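Local atomic coordinates of KLLA0C04147p (PDB entry 5WVR), a protein that binds cholesterol through its oxysterol-binding-protein-related domain, the part described here, and probably transfers sterols between membranes. Residues T70-R75 against A118-P123; L185-I190 against L200-K205; G263-I268 against N286-M291; S276-K281 against G312-V317. All coordinates share one frame; numbering follows the deposited sequence.

Contact 1: residues T70-R75 against A118-P123. With CLR (cholesterol), chain B.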
# COMPACT_ATOMS: atom_id res chain seq x y z
N THR A 70 -13.46 -1.38 -0.19
CA THR A 70 -12.22 -1.38 0.56
C THR A 70 -11.96 0.05 0.99
O THR A 70 -12.41 1.00 0.34
CB THR A 70 -11.05 -1.90 -0.29
OG1 THR A 70 -10.89 -1.03 -1.43
CG2 THR A 70 -11.36 -3.33 -0.78
N SER A 71 -11.23 0.20 2.09
CA SER A 71 -10.73 1.50 2.50
C SER A 71 -9.40 1.81 1.81
O SER A 71 -8.65 0.91 1.45
CB SER A 71 -10.54 1.54 4.00
OG SER A 71 -10.26 2.85 4.40
N LEU A 72 -9.13 3.11 1.62
CA LEU A 72 -7.79 3.54 1.28
C LEU A 72 -6.77 2.94 2.23
O LEU A 72 -5.64 2.66 1.83
CB LEU A 72 -7.69 5.08 1.32
CG LEU A 72 -7.10 5.78 0.11
CD1 LEU A 72 -5.65 5.29 -0.18
CD2 LEU A 72 -7.99 5.55 -1.07
N LEU A 73 -7.14 2.73 3.50
CA LEU A 73 -6.24 2.10 4.46
C LEU A 73 -5.82 0.70 4.00
O LEU A 73 -4.68 0.29 4.22
CB LEU A 73 -6.91 2.02 5.83
CG LEU A 73 -7.30 3.39 6.38
CD1 LEU A 73 -7.86 3.29 7.81
CD2 LEU A 73 -6.10 4.34 6.31
N GLN A 74 -6.74 -0.04 3.39
CA GLN A 74 -6.47 -1.39 2.93
C GLN A 74 -5.82 -1.43 1.56
O GLN A 74 -5.02 -2.33 1.29
CB GLN A 74 -7.77 -2.20 2.92
CG GLN A 74 -8.36 -2.29 4.33
CD GLN A 74 -9.82 -2.69 4.40
OE1 GLN A 74 -10.66 -2.25 3.62
NE2 GLN A 74 -10.13 -3.52 5.36
N ARG A 75 -6.15 -0.48 0.66
CA ARG A 75 -5.41 -0.40 -0.59
C ARG A 75 -3.92 -0.19 -0.33
O ARG A 75 -3.07 -0.79 -1.01
CB ARG A 75 -5.96 0.74 -1.46
CG ARG A 75 -7.32 0.49 -2.05
CD ARG A 75 -7.37 -0.84 -2.74
NE ARG A 75 -6.67 -0.80 -4.02
CZ ARG A 75 -7.25 -0.51 -5.17
NH1 ARG A 75 -8.55 -0.24 -5.21
NH2 ARG A 75 -6.55 -0.50 -6.28
N ALA A 118 -12.51 2.24 -9.56
CA ALA A 118 -13.55 2.49 -8.58
C ALA A 118 -12.92 3.25 -7.43
O ALA A 118 -11.71 3.18 -7.23
CB ALA A 118 -14.20 1.20 -8.08
N LYS A 119 -13.74 4.01 -6.72
CA LYS A 119 -13.25 4.84 -5.62
C LYS A 119 -13.24 4.00 -4.34
O LYS A 119 -14.27 3.43 -3.99
CB LYS A 119 -14.15 6.06 -5.46
CG LYS A 119 -13.85 6.94 -4.26
CD LYS A 119 -14.89 8.05 -4.17
CE LYS A 119 -15.02 8.62 -2.76
NZ LYS A 119 -16.09 9.66 -2.71
N PRO A 120 -12.10 3.86 -3.65
CA PRO A 120 -12.13 3.20 -2.34
C PRO A 120 -12.77 4.13 -1.32
O PRO A 120 -12.89 5.33 -1.53
CB PRO A 120 -10.65 2.97 -2.00
CG PRO A 120 -9.90 3.20 -3.25
CD PRO A 120 -10.73 4.17 -4.08
N PHE A 121 -13.21 3.56 -0.22
CA PHE A 121 -13.75 4.41 0.83
C PHE A 121 -12.67 5.37 1.33
O PHE A 121 -11.50 5.02 1.49
CB PHE A 121 -14.32 3.59 1.98
CG PHE A 121 -15.75 3.13 1.76
CD1 PHE A 121 -16.02 2.04 0.96
CD2 PHE A 121 -16.81 3.79 2.35
CE1 PHE A 121 -17.32 1.62 0.75
CE2 PHE A 121 -18.11 3.37 2.16
CZ PHE A 121 -18.37 2.29 1.34
N ASN A 122 -13.09 6.60 1.53
CA ASN A 122 -12.30 7.66 2.12
C ASN A 122 -12.37 7.47 3.63
O ASN A 122 -13.43 7.60 4.24
CB ASN A 122 -12.86 9.00 1.60
CG ASN A 122 -12.15 10.21 2.15
OD1 ASN A 122 -12.76 11.27 2.26
ND2 ASN A 122 -10.88 10.07 2.54
N PRO A 123 -11.26 7.08 4.25
CA PRO A 123 -11.31 6.68 5.65
C PRO A 123 -11.73 7.83 6.53
O PRO A 123 -11.35 8.98 6.30
CB PRO A 123 -9.87 6.24 5.94
CG PRO A 123 -9.35 5.82 4.61
CD PRO A 123 -9.95 6.77 3.64
C1 CLR B . -1.89 2.60 -5.91
C2 CLR B . -0.77 2.01 -5.04
C3 CLR B . -0.42 2.96 -3.89
C4 CLR B . -1.65 3.17 -3.01
C5 CLR B . -2.85 3.62 -3.85
C6 CLR B . -3.58 4.73 -3.44
C7 CLR B . -4.67 5.29 -4.11
C8 CLR B . -5.24 4.37 -5.19
C9 CLR B . -4.13 3.71 -6.02
C10 CLR B . -3.19 2.87 -5.14
C11 CLR B . -4.70 2.92 -7.21
C12 CLR B . -5.69 3.74 -8.06
C13 CLR B . -6.81 4.31 -7.19
C14 CLR B . -6.15 5.18 -6.12
C15 CLR B . -7.37 5.84 -5.47
C16 CLR B . -8.12 6.32 -6.72
C17 CLR B . -7.65 5.40 -7.85
C18 CLR B . -7.68 3.19 -6.58
C19 CLR B . -3.86 1.55 -4.75
C20 CLR B . -8.82 4.92 -8.73
C21 CLR B . -8.29 4.15 -9.94
C22 CLR B . -9.65 6.12 -9.20
C23 CLR B . -11.13 5.78 -9.43
C24 CLR B . -12.00 7.04 -9.53
C25 CLR B . -13.48 6.72 -9.76
C26 CLR B . -13.72 6.10 -11.14
C27 CLR B . -14.36 7.96 -9.57
O1 CLR B . 0.64 2.40 -3.11
O HOH W 1 -10.14 0.74 -7.23
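Pro120 and Pro123 of the segment Ala118-Pro123 pack against the start of the helix that begins at Leu72. The backbones meet as a single parallel bridge: Phe121 N donates to Thr70 O at 2.7 Å, and Phe121 O accepts from Leu72 N at 3.0 Å. Leu72 straddles the two prolines, its CB against Pro123 CD and its CD2 against Pro120 CG (3.7 Å), while CD1 reaches the sterol at C6 of cholesterol, 3.9 Å away. Leu73 CG lies 3.6 Å from Pro123 CG, the two side chains running antiparallel. Arg75 rests its CG on Pro120 CG; bends at chi2 and chi3 fold its chain so that one guanidinium face lies over cholesterol C18. In the plane of that group, NH1 donates a hydrogen bond to a water 2.8 Å away, which can in turn donate to Ala118 O; NH1 also forms a salt bridge with Glu68. Ser71 and Gln74 form a capping box at the helix N terminus: Gln74 OE1 takes the Ser71 N-H at 2.9 Å in a nearly straight bond (175°), and Ser71 OG, anti to its own N (chi1 -171°), weakly accepts from Leu73 N as N-cap. The box is set beside the sterol pocket of an OSBP-related domain.

Contact 2: residues L185-I190 against L200-K205; sequences LWYLTI and LYTYKK. With CLR (cholesterol), chain B.
Trp186 and Tyr203 form a hydrogen-bonded antiparallel pair, with Trp186 N donating to Tyr203 O at 2.9 Å and Tyr203 N returning a longer bond of 3.2 Å to Trp186 O. Two residues on, Leu188 and Tyr201 repeat the pattern: Leu188 N to Tyr201 O is nearly straight (172°), and Tyr201 N to Leu188 O spans 2.7 Å. All four NH groups and all four carbonyls of these two pairs are thus satisfied across the strands. Trp186 O takes a further CA-H...O contact from Thr202 CA at 3.1 Å.

The amino group of Lys205 has three kinds of partner. It donates to cholesterol O1 at 2.8 Å, forms a salt bridge with Asp79, and sits over the six-membered ring of Trp186, with NZ 3.6 Å from the centroid and 25° off the normal, a cation-pi contact. The extended chain carries CE over the five-membered ring of the same indole, so the indole face backs the lysine chain whose ammonium bonds the sterol hydroxyl. Trp186 CB in turn lies over one face of Tyr203. On the opposite sheet face, Thr202 CG2 packs beside Tyr187 CD2 at 3.7 Å; the hydroxyls of Thr202 and Tyr187 bond to His231 and Thr408, respectively.

The two segments belong to the arms of the hairpin 178-190/199-211, flanked by strands 161-173 and 219-230, while helix 95-108 packs on the face bearing Leu188, Tyr201 and Tyr203.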
# COMPACT_ATOMS: atom_id res chain seq x y z
N LEU A 185 6.65 10.34 1.54
CA LEU A 185 7.89 9.57 1.44
C LEU A 185 7.71 8.19 2.07
O LEU A 185 7.01 8.03 3.08
CB LEU A 185 9.03 10.31 2.14
CG LEU A 185 10.47 9.81 1.96
CD1 LEU A 185 10.90 10.00 0.53
CD2 LEU A 185 11.41 10.55 2.90
N TRP A 186 8.36 7.18 1.48
CA TRP A 186 8.25 5.81 1.97
C TRP A 186 9.61 5.29 2.44
O TRP A 186 10.63 5.51 1.79
CB TRP A 186 7.63 4.90 0.90
CG TRP A 186 6.20 5.32 0.69
CD1 TRP A 186 5.76 6.26 -0.19
CD2 TRP A 186 5.05 4.89 1.43
NE1 TRP A 186 4.39 6.42 -0.07
CE2 TRP A 186 3.93 5.59 0.92
CE3 TRP A 186 4.84 3.96 2.46
CZ2 TRP A 186 2.64 5.39 1.40
CZ3 TRP A 186 3.54 3.77 2.94
CH2 TRP A 186 2.47 4.49 2.42
N TYR A 187 9.60 4.62 3.58
CA TYR A 187 10.80 4.18 4.26
C TYR A 187 10.82 2.66 4.33
O TYR A 187 9.91 2.04 4.89
CB TYR A 187 10.87 4.77 5.67
CG TYR A 187 11.00 6.27 5.78
CD1 TYR A 187 9.91 7.11 5.53
CD2 TYR A 187 12.21 6.86 6.17
CE1 TYR A 187 10.02 8.50 5.64
CE2 TYR A 187 12.33 8.24 6.31
CZ TYR A 187 11.23 9.06 6.05
OH TYR A 187 11.35 10.44 6.16
N LEU A 188 11.88 2.06 3.79
CA LEU A 188 12.01 0.61 3.80
C LEU A 188 13.35 0.27 4.41
O LEU A 188 14.40 0.59 3.85
CB LEU A 188 11.87 0.05 2.38
CG LEU A 188 11.41 -1.40 2.25
CD1 LEU A 188 10.87 -1.64 0.87
CD2 LEU A 188 12.61 -2.31 2.51
N THR A 189 13.30 -0.40 5.57
CA THR A 189 14.44 -0.81 6.36
C THR A 189 14.67 -2.30 6.15
O THR A 189 13.71 -3.08 6.22
CB THR A 189 14.18 -0.52 7.84
OG1 THR A 189 14.23 0.89 8.06
CG2 THR A 189 15.22 -1.20 8.74
N ILE A 190 15.93 -2.69 5.91
CA ILE A 190 16.32 -4.09 5.77
C ILE A 190 17.34 -4.40 6.87
O ILE A 190 18.22 -3.59 7.15
CB ILE A 190 16.92 -4.38 4.38
CG1 ILE A 190 15.91 -4.09 3.26
CG2 ILE A 190 17.38 -5.85 4.30
CD1 ILE A 190 14.84 -5.17 3.09
N LEU A 200 18.58 1.72 5.47
CA LEU A 200 17.36 2.44 5.11
C LEU A 200 17.32 2.78 3.62
O LEU A 200 18.29 3.33 3.07
CB LEU A 200 17.22 3.74 5.92
CG LEU A 200 16.11 4.66 5.39
CD1 LEU A 200 14.76 3.98 5.56
CD2 LEU A 200 16.15 6.03 6.07
N TYR A 201 16.20 2.45 2.98
CA TYR A 201 15.84 2.88 1.63
C TYR A 201 14.66 3.84 1.69
O TYR A 201 13.71 3.63 2.45
CB TYR A 201 15.43 1.69 0.77
CG TYR A 201 16.48 0.61 0.64
CD1 TYR A 201 16.53 -0.45 1.55
CD2 TYR A 201 17.39 0.65 -0.40
CE1 TYR A 201 17.48 -1.45 1.43
CE2 TYR A 201 18.35 -0.35 -0.54
CZ TYR A 201 18.40 -1.40 0.37
OH TYR A 201 19.36 -2.37 0.20
N THR A 202 14.70 4.88 0.88
CA THR A 202 13.54 5.74 0.72
C THR A 202 13.25 5.94 -0.76
O THR A 202 14.15 5.87 -1.61
CB THR A 202 13.74 7.11 1.43
OG1 THR A 202 14.87 7.79 0.88
CG2 THR A 202 13.95 6.91 2.91
N TYR A 203 11.96 6.17 -1.06
CA TYR A 203 11.47 6.42 -2.40
C TYR A 203 10.08 7.04 -2.28
O TYR A 203 9.47 7.04 -1.20
CB TYR A 203 11.41 5.15 -3.25
CG TYR A 203 10.36 4.16 -2.78
CD1 TYR A 203 10.61 3.29 -1.73
CD2 TYR A 203 9.10 4.11 -3.39
CE1 TYR A 203 9.64 2.40 -1.29
CE2 TYR A 203 8.12 3.21 -2.96
CZ TYR A 203 8.41 2.37 -1.91
OH TYR A 203 7.47 1.48 -1.48
N LYS A 204 9.62 7.58 -3.39
CA LYS A 204 8.24 7.99 -3.55
C LYS A 204 7.58 7.14 -4.62
O LYS A 204 8.25 6.63 -5.53
CB LYS A 204 8.10 9.48 -3.89
CG LYS A 204 8.50 10.39 -2.75
CD LYS A 204 7.93 11.78 -2.92
CE LYS A 204 8.42 12.70 -1.80
NZ LYS A 204 7.88 14.08 -1.93
N LYS A 205 6.26 6.94 -4.50
CA LYS A 205 5.52 6.07 -5.38
C LYS A 205 5.28 6.79 -6.71
O LYS A 205 5.29 8.03 -6.77
CB LYS A 205 4.21 5.66 -4.71
CG LYS A 205 4.44 4.82 -3.47
CD LYS A 205 3.11 4.43 -2.80
CE LYS A 205 3.34 3.31 -1.80
NZ LYS A 205 2.16 3.12 -0.92
C1 CLR B . -1.89 2.60 -5.91
C2 CLR B . -0.77 2.01 -5.04
C3 CLR B . -0.42 2.96 -3.89
C4 CLR B . -1.65 3.17 -3.01
C5 CLR B . -2.85 3.62 -3.85
C6 CLR B . -3.58 4.73 -3.44
C7 CLR B . -4.67 5.29 -4.11
C8 CLR B . -5.24 4.37 -5.19
C9 CLR B . -4.13 3.71 -6.02
C10 CLR B . -3.19 2.87 -5.14
C11 CLR B . -4.70 2.92 -7.21
C12 CLR B . -5.69 3.74 -8.06
C13 CLR B . -6.81 4.31 -7.19
C14 CLR B . -6.15 5.18 -6.12
C15 CLR B . -7.37 5.84 -5.47
C16 CLR B . -8.12 6.32 -6.72
C17 CLR B . -7.65 5.40 -7.85
C18 CLR B . -7.68 3.19 -6.58
C19 CLR B . -3.86 1.55 -4.75
C20 CLR B . -8.82 4.92 -8.73
C21 CLR B . -8.29 4.15 -9.94
C22 CLR B . -9.65 6.12 -9.20
C23 CLR B . -11.13 5.78 -9.43
C24 CLR B . -12.00 7.04 -9.53
C25 CLR B . -13.48 6.72 -9.76
C26 CLR B . -13.72 6.10 -11.14
C27 CLR B . -14.36 7.96 -9.57
O1 CLR B . 0.64 2.40 -3.11

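Contact 3: residues G263-I268 against N286-M291; sequences GGKEWI and NSLEEM
Ser287 and Lys265 meet through the Ser287 carbonyl: O lies 3.3 Å from Lys265 NZ in a weak hydrogen bond, and the lysine CD and CE run past the same oxygen. The serine side chain works within its own segment. With OG anti to the backbone N (chi1 172°), it accepts from Glu289 N at 3.0 Å, an ST turn that bends the chain around the lysine tip. The Leu288 side chain sets off away from the strand, yet its CD2 comes within 3.8 Å of Lys265 NZ.

Glu289 supplies the stronger acceptor. Its carbonyl O receives Lys265 NZ at 2.9 Å, although the donor stands well above the carbonyl plane (47° out of it) and so is not on a lone pair. Lys265 is extended to CD and then turns at chi3 (-70°), which brings the ammonium between the Ser287 and Glu289 oxygens. Lys265 thus ties the start of strand 265-272, part of the large antiparallel array of the OSBP-related domain, to the irregular chain following strand 276-281. That strand is itself the neighbour of 265-272, bonded through Ile268 and Lys280. Next to Lys265, Glu266 and Trp267 both face Val258 in a classic beta bulge.

Glu289 lies across Ile268, its OE1 3.7 Å from Ile268 CD1. The same methyl rests on the backbone carbonyl carbon of Glu290, whose carboxylate OE2 lies 5.0 Å from Lys265 NZ without contact. Finally, Met291 places SD 4.1 Å from Ile268 CG1, and its side chain also touches Ser278 and Lys280.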
# COMPACT_ATOMS: atom_id res chain seq x y z
N GLY A 263 28.22 5.20 -9.15
CA GLY A 263 27.59 5.35 -10.44
C GLY A 263 27.70 4.15 -11.35
O GLY A 263 27.27 4.23 -12.50
N GLY A 264 28.25 3.04 -10.86
CA GLY A 264 28.40 1.86 -11.68
C GLY A 264 27.10 1.10 -11.87
O GLY A 264 26.49 0.64 -10.90
N LYS A 265 26.66 0.98 -13.12
CA LYS A 265 25.45 0.23 -13.41
C LYS A 265 25.66 -1.25 -13.08
O LYS A 265 26.43 -1.93 -13.76
CB LYS A 265 25.04 0.39 -14.87
CG LYS A 265 23.72 -0.31 -15.16
CD LYS A 265 23.23 -0.08 -16.57
CE LYS A 265 22.78 1.34 -16.76
NZ LYS A 265 22.32 1.51 -18.16
N GLU A 266 25.00 -1.74 -12.04
CA GLU A 266 25.19 -3.11 -11.59
C GLU A 266 24.12 -4.07 -12.10
O GLU A 266 24.43 -5.22 -12.40
CB GLU A 266 25.22 -3.16 -10.06
CG GLU A 266 26.36 -2.35 -9.40
CD GLU A 266 27.51 -3.24 -8.93
OE1 GLU A 266 27.64 -4.37 -9.45
OE2 GLU A 266 28.26 -2.83 -8.01
N TRP A 267 22.87 -3.61 -12.20
CA TRP A 267 21.76 -4.46 -12.61
C TRP A 267 20.76 -3.63 -13.40
O TRP A 267 20.65 -2.42 -13.20
CB TRP A 267 21.01 -5.07 -11.43
CG TRP A 267 21.82 -5.72 -10.40
CD1 TRP A 267 22.43 -5.13 -9.34
CD2 TRP A 267 22.06 -7.13 -10.28
NE1 TRP A 267 23.06 -6.08 -8.57
CE2 TRP A 267 22.85 -7.32 -9.13
CE3 TRP A 267 21.69 -8.25 -11.04
CZ2 TRP A 267 23.29 -8.58 -8.72
CZ3 TRP A 267 22.11 -9.50 -10.63
CH2 TRP A 267 22.91 -9.66 -9.49
N ILE A 268 20.02 -4.31 -14.27
CA ILE A 268 18.85 -3.73 -14.93
C ILE A 268 17.71 -4.73 -14.86
O ILE A 268 17.92 -5.94 -14.75
CB ILE A 268 19.13 -3.33 -16.40
CG1 ILE A 268 19.69 -4.52 -17.18
CG2 ILE A 268 20.08 -2.16 -16.43
CD1 ILE A 268 19.85 -4.25 -18.67
N ASN A 286 29.92 0.85 -16.97
CA ASN A 286 29.63 2.05 -17.75
C ASN A 286 28.62 1.83 -18.86
O ASN A 286 28.31 2.78 -19.59
CB ASN A 286 30.93 2.60 -18.33
CG ASN A 286 31.70 3.43 -17.33
OD1 ASN A 286 31.11 4.24 -16.61
ND2 ASN A 286 33.01 3.24 -17.28
N SER A 287 28.10 0.62 -19.03
CA SER A 287 27.13 0.36 -20.08
C SER A 287 25.90 1.25 -19.90
O SER A 287 25.53 1.62 -18.78
CB SER A 287 26.73 -1.12 -20.06
OG SER A 287 25.65 -1.41 -20.93
N LEU A 288 25.27 1.63 -21.02
CA LEU A 288 23.97 2.29 -20.97
C LEU A 288 22.86 1.35 -21.43
O LEU A 288 21.73 1.80 -21.68
CB LEU A 288 24.00 3.59 -21.79
CG LEU A 288 22.87 4.63 -21.68
CD1 LEU A 288 21.69 4.48 -22.65
CD2 LEU A 288 22.31 4.69 -20.26
N GLU A 289 23.13 0.06 -21.52
CA GLU A 289 22.07 -0.89 -21.84
C GLU A 289 20.95 -0.80 -20.82
O GLU A 289 21.18 -0.71 -19.61
CB GLU A 289 22.61 -2.31 -21.87
CG GLU A 289 21.52 -3.30 -22.22
CD GLU A 289 21.91 -4.72 -21.92
OE1 GLU A 289 21.00 -5.58 -21.97
OE2 GLU A 289 23.11 -4.97 -21.65
N GLU A 290 19.71 -0.82 -21.31
CA GLU A 290 18.53 -0.94 -20.48
C GLU A 290 17.73 -2.16 -20.91
O GLU A 290 18.04 -2.80 -21.92
CB GLU A 290 17.66 0.32 -20.54
CG GLU A 290 18.27 1.50 -19.85
CD GLU A 290 17.68 2.80 -20.33
OE1 GLU A 290 16.59 2.77 -20.93
OE2 GLU A 290 18.33 3.85 -20.12
N MET A 291 16.70 -2.47 -20.14
CA MET A 291 16.04 -3.75 -20.30
C MET A 291 15.21 -3.76 -21.57
O MET A 291 14.41 -2.85 -21.81
CB MET A 291 15.19 -4.06 -19.07
CG MET A 291 14.89 -5.55 -18.90
SD MET A 291 16.31 -6.52 -18.38
CE MET A 291 15.53 -8.03 -17.83

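Contact 4: residues S276-K281 against G312-V317; sequences SVSAKK and GTRFNV
Ala279 and Phe315 exchange two backbone hydrogen bonds, Phe315 N to Ala279 O at 2.9 Å and Ala279 N to Phe315 O at 3.0 Å, marking a hydrogen-bonded antiparallel pair. Val317 N adds a third, to Val277 O at 3.1 Å. At the other end, Lys280 NZ donates to Gly312 O (3.3 Å); bends at chi3 and chi4 curl the lysine back to that oxygen. One water accepts from Lys281 N at 3.0 Å and weakly from Gly312 N, linking the segments where the direct ladder ends. On the same face as Lys280, Ser278 OG gives a weak bond to Asn316 OD1, and Ser278 CB meets the edge of the Arg314 guanidinium. Lys280 CE packs on Arg314 CG at 3.6 Å, but the charged ends diverge, NZ and NE being 7.0 Å apart. On the opposite face, with CG set between the backbone N and the carbonyl carbon (chi1 54°), Phe315 turns a ring face to Ala279: CB lies 4.2 Å from the centroid, and Val317 CG2 touches that methyl too. Leu100 and Ile104 of helix 95-108 cover this apolar side. The chemistry implies a two-faced strand pair, polar and charged on one side, greasy and buried against a helix on the other.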
# COMPACT_ATOMS: atom_id res chain seq x y z
N SER A 276 4.95 -9.53 -15.17
CA SER A 276 6.18 -10.09 -14.62
C SER A 276 7.33 -9.14 -14.86
O SER A 276 7.31 -8.34 -15.80
CB SER A 276 6.50 -11.47 -15.22
OG SER A 276 6.82 -11.35 -16.60
N VAL A 277 8.34 -9.22 -14.00
CA VAL A 277 9.56 -8.45 -14.18
C VAL A 277 10.74 -9.42 -14.12
O VAL A 277 10.75 -10.33 -13.28
CB VAL A 277 9.71 -7.33 -13.13
CG1 VAL A 277 11.16 -6.83 -13.07
CG2 VAL A 277 8.79 -6.17 -13.46
N SER A 278 11.71 -9.22 -15.02
CA SER A 278 12.96 -9.97 -15.08
C SER A 278 14.14 -9.02 -14.92
O SER A 278 14.00 -7.80 -15.11
CB SER A 278 13.10 -10.69 -16.43
OG SER A 278 12.14 -11.73 -16.52
N ALA A 279 15.31 -9.59 -14.63
CA ALA A 279 16.50 -8.79 -14.34
C ALA A 279 17.77 -9.49 -14.84
O ALA A 279 17.79 -10.70 -15.12
CB ALA A 279 16.62 -8.50 -12.84
N LYS A 280 18.85 -8.72 -14.93
CA LYS A 280 20.14 -9.28 -15.32
C LYS A 280 21.28 -8.46 -14.72
O LYS A 280 21.15 -7.25 -14.48
CB LYS A 280 20.27 -9.33 -16.85
CG LYS A 280 20.55 -7.98 -17.49
CD LYS A 280 19.97 -7.88 -18.90
CE LYS A 280 20.30 -9.08 -19.74
NZ LYS A 280 21.70 -9.01 -20.23
N LYS A 281 22.41 -9.12 -14.52
CA LYS A 281 23.61 -8.46 -14.04
C LYS A 281 24.24 -7.68 -15.19
O LYS A 281 24.42 -8.21 -16.29
CB LYS A 281 24.61 -9.47 -13.48
CG LYS A 281 25.87 -8.85 -12.87
CD LYS A 281 25.57 -8.30 -11.48
CE LYS A 281 26.71 -7.42 -10.93
NZ LYS A 281 26.90 -6.17 -11.72
N GLY A 312 25.32 -12.45 -16.21
CA GLY A 312 24.71 -11.66 -17.26
C GLY A 312 23.49 -12.30 -17.91
O GLY A 312 22.89 -11.66 -18.77
N THR A 313 23.14 -13.53 -17.54
CA THR A 313 21.91 -14.13 -18.03
C THR A 313 20.71 -13.56 -17.28
O THR A 313 20.83 -13.04 -16.16
CB THR A 313 21.91 -15.65 -17.85
OG1 THR A 313 21.69 -15.97 -16.47
CG2 THR A 313 23.23 -16.24 -18.30
N ARG A 314 19.55 -13.69 -17.89
CA ARG A 314 18.33 -13.14 -17.34
C ARG A 314 17.69 -14.10 -16.36
O ARG A 314 17.69 -15.32 -16.57
CB ARG A 314 17.34 -12.82 -18.45
CG ARG A 314 17.71 -11.59 -19.22
CD ARG A 314 16.49 -10.76 -19.57
NE ARG A 314 15.23 -11.50 -19.44
CZ ARG A 314 14.72 -12.28 -20.40
NH1 ARG A 314 13.57 -12.90 -20.19
NH2 ARG A 314 15.38 -12.43 -21.54
N PHE A 315 17.12 -13.54 -15.29
CA PHE A 315 16.40 -14.33 -14.31
C PHE A 315 15.08 -13.66 -13.95
O PHE A 315 15.01 -12.43 -13.82
CB PHE A 315 17.26 -14.56 -13.06
CG PHE A 315 17.81 -13.30 -12.44
CD1 PHE A 315 18.94 -12.70 -12.95
CD2 PHE A 315 17.21 -12.74 -11.32
CE1 PHE A 315 19.48 -11.56 -12.37
CE2 PHE A 315 17.74 -11.60 -10.73
CZ PHE A 315 18.89 -11.01 -11.26
N ASN A 316 14.03 -14.46 -13.80
CA ASN A 316 12.77 -13.91 -13.32
C ASN A 316 12.92 -13.44 -11.87
O ASN A 316 13.76 -13.95 -11.12
CB ASN A 316 11.65 -14.95 -13.41
CG ASN A 316 11.24 -15.26 -14.85
OD1 ASN A 316 11.18 -14.38 -15.71
ND2 ASN A 316 10.94 -16.53 -15.11
N VAL A 317 12.13 -12.44 -11.49
CA VAL A 317 12.17 -11.95 -10.12
C VAL A 317 10.76 -11.90 -9.54
O VAL A 317 10.56 -12.13 -8.34
CB VAL A 317 12.85 -10.57 -10.05
CG1 VAL A 317 12.73 -9.99 -8.65
CG2 VAL A 317 14.30 -10.69 -10.44
O HOH W 2 22.69 -12.04 -14.93

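From the N terminus, contact 1 comes first, joining the start of helix 72-77 to strand 119-121 and closing a loop of 42 residues, just over half of them helical. Contact 2 follows in series, closing the short turn of hairpin 178-190/199-211; its centre is 22 Å from that of contact 1, yet both touch the same cholesterol, contact 2 at its hydroxyl through Lys205, contact 1 along its rings and tail. Contacts 3 and 4 come later and cross, their segments alternating along the chain: 263-268, 276-281, 286-291, 312-317. They touch directly, through Ile268 with Lys280 and the Glu266-Lys281 salt bridge, and tie strands 265-272, 276-281 and 314-319 together at the end of the strand array remote from contact 1.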